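Local coordinates for protein putative transcription regulator (Lactobacillus plantarum WCFS1, PDB 3COL) that probably binds DNA as a TetR-family transcription regulator, through a helix-turn-helix domain near the N-terminus, at residues Asp17-Ala20 with Ala21-Ala25; Ala29-Thr33 with Thr34-Lys38. One frame throughout, in Å; residues are numbered along the deposited sequence.

Interaction 1. Residues Asp17-Ala20 with Ala21-Ala25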
loop_
_atom_site.group_PDB
_atom_site.type_symbol
_atom_site.label_atom_id
_atom_site.label_comp_id
_atom_site.label_asym_id
_atom_site.label_seq_id
_atom_site.Cartn_x
_atom_site.Cartn_y
_atom_site.Cartn_z
ATOM N N ASP A 17 -2.741 21.444 -6.701
ATOM C CA ASP A 17 -2.368 21.407 -5.280
ATOM C C ASP A 17 -3.600 21.266 -4.399
ATOM O O ASP A 17 -3.592 20.490 -3.444
ATOM C CB ASP A 17 -1.585 22.647 -4.885
ATOM C CG ASP A 17 -0.174 22.630 -5.406
ATOM O OD1 ASP A 17 0.270 21.581 -5.955
ATOM O OD2 ASP A 17 0.506 23.661 -5.241
ATOM N N ALA A 18 -4.651 22.014 -4.720
ATOM C CA ALA A 18 -5.936 21.904 -3.992
ATOM C C ALA A 18 -6.576 20.487 -4.061
ATOM O O ALA A 18 -6.993 19.943 -3.048
ATOM C CB ALA A 18 -6.897 22.929 -4.512
ATOM N N VAL A 19 -6.643 19.901 -5.262
ATOM C CA VAL A 19 -7.118 18.512 -5.450
ATOM C C VAL A 19 -6.290 17.553 -4.601
ATOM O O VAL A 19 -6.844 16.672 -3.957
ATOM C CB VAL A 19 -7.063 18.075 -6.960
ATOM C CG1 VAL A 19 -7.435 16.579 -7.161
ATOM C CG2 VAL A 19 -7.985 18.970 -7.818
ATOM N N ALA A 20 -4.962 17.714 -4.609
ATOM C CA ALA A 20 -4.083 16.795 -3.925
ATOM C C ALA A 20 -4.311 16.843 -2.403
ATOM O O ALA A 20 -4.319 15.795 -1.735
ATOM C CB ALA A 20 -2.626 17.068 -4.304
ATOM N N ALA A 21 -4.518 18.052 -1.867
ATOM C CA ALA A 21 -4.858 18.241 -0.447
ATOM C C ALA A 21 -6.161 17.571 -0.044
ATOM O O ALA A 21 -6.245 16.943 0.994
ATOM C CB ALA A 21 -4.895 19.751 -0.081
ATOM N N ILE A 22 -7.193 17.748 -0.856
ATOM C CA ILE A 22 -8.493 17.096 -0.625
ATOM C C ILE A 22 -8.361 15.562 -0.635
ATOM O O ILE A 22 -8.870 14.863 0.261
ATOM C CB ILE A 22 -9.553 17.555 -1.684
ATOM C CG1 ILE A 22 -9.872 19.048 -1.517
ATOM C CG2 ILE A 22 -10.834 16.702 -1.576
ATOM C CD1 ILE A 22 -10.610 19.661 -2.738
ATOM N N ILE A 23 -7.669 15.042 -1.642
ATOM C CA ILE A 23 -7.377 13.607 -1.689
ATOM C C ILE A 23 -6.735 13.122 -0.378
ATOM O O ILE A 23 -7.142 12.100 0.169
ATOM C CB ILE A 23 -6.518 13.229 -2.946
ATOM C CG1 ILE A 23 -7.341 13.487 -4.234
ATOM C CG2 ILE A 23 -6.014 11.758 -2.877
ATOM C CD1 ILE A 23 -6.593 13.223 -5.549
ATOM N N LEU A 24 -5.747 13.860 0.137
ATOM C CA LEU A 24 -5.073 13.443 1.365
ATOM C C LEU A 24 -6.021 13.479 2.565
ATOM O O LEU A 24 -5.969 12.592 3.412
ATOM C CB LEU A 24 -3.827 14.283 1.623
ATOM C CG LEU A 24 -2.661 14.101 0.645
ATOM C CD1 LEU A 24 -1.570 15.109 0.964
ATOM C CD2 LEU A 24 -2.099 12.685 0.720
ATOM N N ALA A 25 -6.887 14.492 2.621
ATOM C CA ALA A 25 -7.848 14.670 3.725
ATOM C C ALA A 25 -9.117 13.800 3.605
ATOM O O ALA A 25 -9.586 13.253 4.601
ATOM C CB ALA A 25 -8.240 16.151 3.873
#
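Val19 and Ile23, one helical turn apart, make the apolar side-chain contact within Asp17-Ala25: CG1 of Val19 lies 3.8 Å from CD1 of Ile23, the two side chains crossing at a slant. Val19 turns CG1 anti to its backbone N (chi1 175°), while Ile23 sets CG1 anti to its carbonyl carbon (chi1 -65°), which carries the chain back along the helix until CG1 comes within 3.2 Å of Val19 O. Ile22 and Leu24 fold back likewise, CG1 of Ile22 resting 3.4 Å from Ala18 O and CG of Leu24 equally far from Ala20 O. The backbone beneath runs in regular i to i+4 bonds, of which Ile23 N to Val19 O is nearly straight (2.9 Å, 173° at the hydrogen). The faces of the helix go to different neighbours: Val19 and Ala20 pack on helix 54-67, where Arg64 forms a salt bridge with Asp17 OD1; Ala18, Val19 and Ile22 meet helix 33-40 at Val40, Val36 and Arg39; Ile23 and Leu24 lean on helix 106-117. This is the first helix of what is, by family, a TetR-type DNA-binding domain, its apolar faces knitting the three-helix bundle and joining it to the rest of the subunit.

Interaction 2. Residues Ala29-Thr33 with Thr34-Lys38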
loop_
_atom_site.group_PDB
_atom_site.type_symbol
_atom_site.label_atom_id
_atom_site.label_comp_id
_atom_site.label_asym_id
_atom_site.label_seq_id
_atom_site.Cartn_x
_atom_site.Cartn_y
_atom_site.Cartn_z
ATOM N N ALA A 29 -12.906 10.499 -3.516
ATOM C CA ALA A 29 -14.348 10.747 -3.441
ATOM C C ALA A 29 -14.691 12.144 -2.888
ATOM O O ALA A 29 -15.744 12.691 -3.201
ATOM C CB ALA A 29 -15.035 9.643 -2.641
ATOM N N GLY A 30 -13.792 12.727 -2.099
ATOM C CA GLY A 30 -14.021 14.055 -1.544
ATOM C C GLY A 30 -13.816 15.195 -2.537
ATOM O O GLY A 30 -14.213 16.318 -2.267
ATOM N N VAL A 31 -13.187 14.929 -3.679
ATOM C CA VAL A 31 -12.931 15.981 -4.671
ATOM C C VAL A 31 -14.233 16.470 -5.365
ATOM O O VAL A 31 -15.051 15.653 -5.796
ATOM C CB VAL A 31 -11.882 15.514 -5.723
ATOM C CG1 VAL A 31 -11.697 16.539 -6.848
ATOM C CG2 VAL A 31 -10.516 15.207 -5.049
ATOM N N SER A 32 -14.425 17.792 -5.438
ATOM C CA SER A 32 -15.479 18.392 -6.250
ATOM C C SER A 32 -14.954 19.710 -6.793
ATOM O O SER A 32 -14.057 20.310 -6.210
ATOM C CB SER A 32 -16.754 18.593 -5.432
ATOM O OG SER A 32 -16.668 19.747 -4.601
ATOM N N THR A 33 -15.468 20.146 -7.924
ATOM C CA THR A 33 -15.091 21.456 -8.480
ATOM C C THR A 33 -15.377 22.585 -7.464
ATOM O O THR A 33 -14.558 23.503 -7.290
ATOM C CB THR A 33 -15.819 21.704 -9.815
ATOM O OG1 THR A 33 -15.463 20.646 -10.731
ATOM C CG2 THR A 33 -15.433 23.075 -10.433
ATOM N N THR A 34 -16.512 22.499 -6.776
ATOM C CA THR A 34 -16.887 23.518 -5.784
ATOM C C THR A 34 -15.849 23.615 -4.660
ATOM O O THR A 34 -15.365 24.711 -4.340
ATOM C CB THR A 34 -18.272 23.235 -5.173
ATOM O OG1 THR A 34 -19.268 23.413 -6.195
ATOM C CG2 THR A 34 -18.556 24.188 -4.062
ATOM N N LYS A 35 -15.528 22.464 -4.069
ATOM C CA LYS A 35 -14.550 22.385 -2.986
ATOM C C LYS A 35 -13.172 22.881 -3.471
ATOM O O LYS A 35 -12.461 23.613 -2.755
ATOM C CB LYS A 35 -14.475 20.936 -2.496
ATOM C CG LYS A 35 -14.245 20.775 -1.007
ATOM C CD LYS A 35 -14.064 19.290 -0.637
ATOM C CE LYS A 35 -15.408 18.639 -0.308
ATOM N NZ LYS A 35 -15.196 17.238 0.194
ATOM N N VAL A 36 -12.792 22.505 -4.683
ATOM C CA VAL A 36 -11.484 22.907 -5.233
ATOM C C VAL A 36 -11.442 24.425 -5.383
ATOM O O VAL A 36 -10.482 25.074 -4.968
ATOM C CB VAL A 36 -11.162 22.147 -6.590
ATOM C CG1 VAL A 36 -10.071 22.864 -7.436
ATOM C CG2 VAL A 36 -10.770 20.730 -6.301
ATOM N N ALA A 37 -12.505 24.992 -5.944
ATOM C CA ALA A 37 -12.607 26.419 -6.161
ATOM C C ALA A 37 -12.532 27.199 -4.849
ATOM O O ALA A 37 -11.877 28.229 -4.799
ATOM C CB ALA A 37 -13.891 26.754 -6.926
ATOM N N LYS A 38 -13.212 26.711 -3.803
ATOM C CA LYS A 38 -13.190 27.344 -2.484
ATOM C C LYS A 38 -11.775 27.346 -1.878
ATOM O O LYS A 38 -11.318 28.353 -1.349
ATOM C CB LYS A 38 -14.203 26.667 -1.539
#
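Lys35 NZ is gripped twice: it donates to Gly30 O at 2.8 Å and forms a salt bridge with Glu26 at the end of helix 11-26. The ammonium reaches the Gly30 carbonyl in its plane, on a lone pair, with a C=O...N angle of 128°. A bend at chi3 (-90°) in an otherwise extended outer chain brings it there, with CE also 3.3 Å from Gly30 O. A methionine in place of Lys35 would probably leave Glu26 without this positive partner and the Gly30 carbonyl without its side-chain donor, leaving the turn before the helix less firmly held. Nearer the helix start, Ser32 is the N-cap. Its OG, turned to lie between its own backbone N and carbonyl carbon, accepts from Lys35 N at 3.0 Å, in a fairly straight bond (166° at the hydrogen). The same hydroxyl lies 3.3 Å from Lys35 CB, so cap and lysine stem pack together. Backbone bonds then carry the first turn onward, Val36 N to Ser32 O and Ala37 N to Thr33 O. On the buried side, CG2 of Val36 sits 3.3 Å from Ser32 O and 4.3 Å from CG1 of Val31, a loose apolar contact; both valines also pack on helices 11-26 and 54-67. Helix 33-40 is thus fixed at its start by two kinds of polar bond: the serine cap takes up an amide of the first turn, and the lysine, its charge probably balanced by Glu26, ties the preceding turn to the helix.

Overall arrangement
Interactions 1 and 2 follow each other along the chain, the first within helix 11-26, the second spanning the loop after it and the start of helix 33-40; their centres are about 9 Å apart. They touch directly: Val19 CG2 packs 3.6 Å from Val36 CG2, Ile23 CG1 lies 3.7 Å from Val31 CG2, and Ile22 CG2 lies against the backbone of Gly30 and Val31. Residues of both also rest on Leu57 of helix 54-67, so they build one small apolar core. Both belong to the TetR-type helix-turn-helix region, on the same side of the chain's centre, and together pack helix 11-26 against helix 33-40, which precedes helix 44-48, probably the DNA-recognition helix as in relatives.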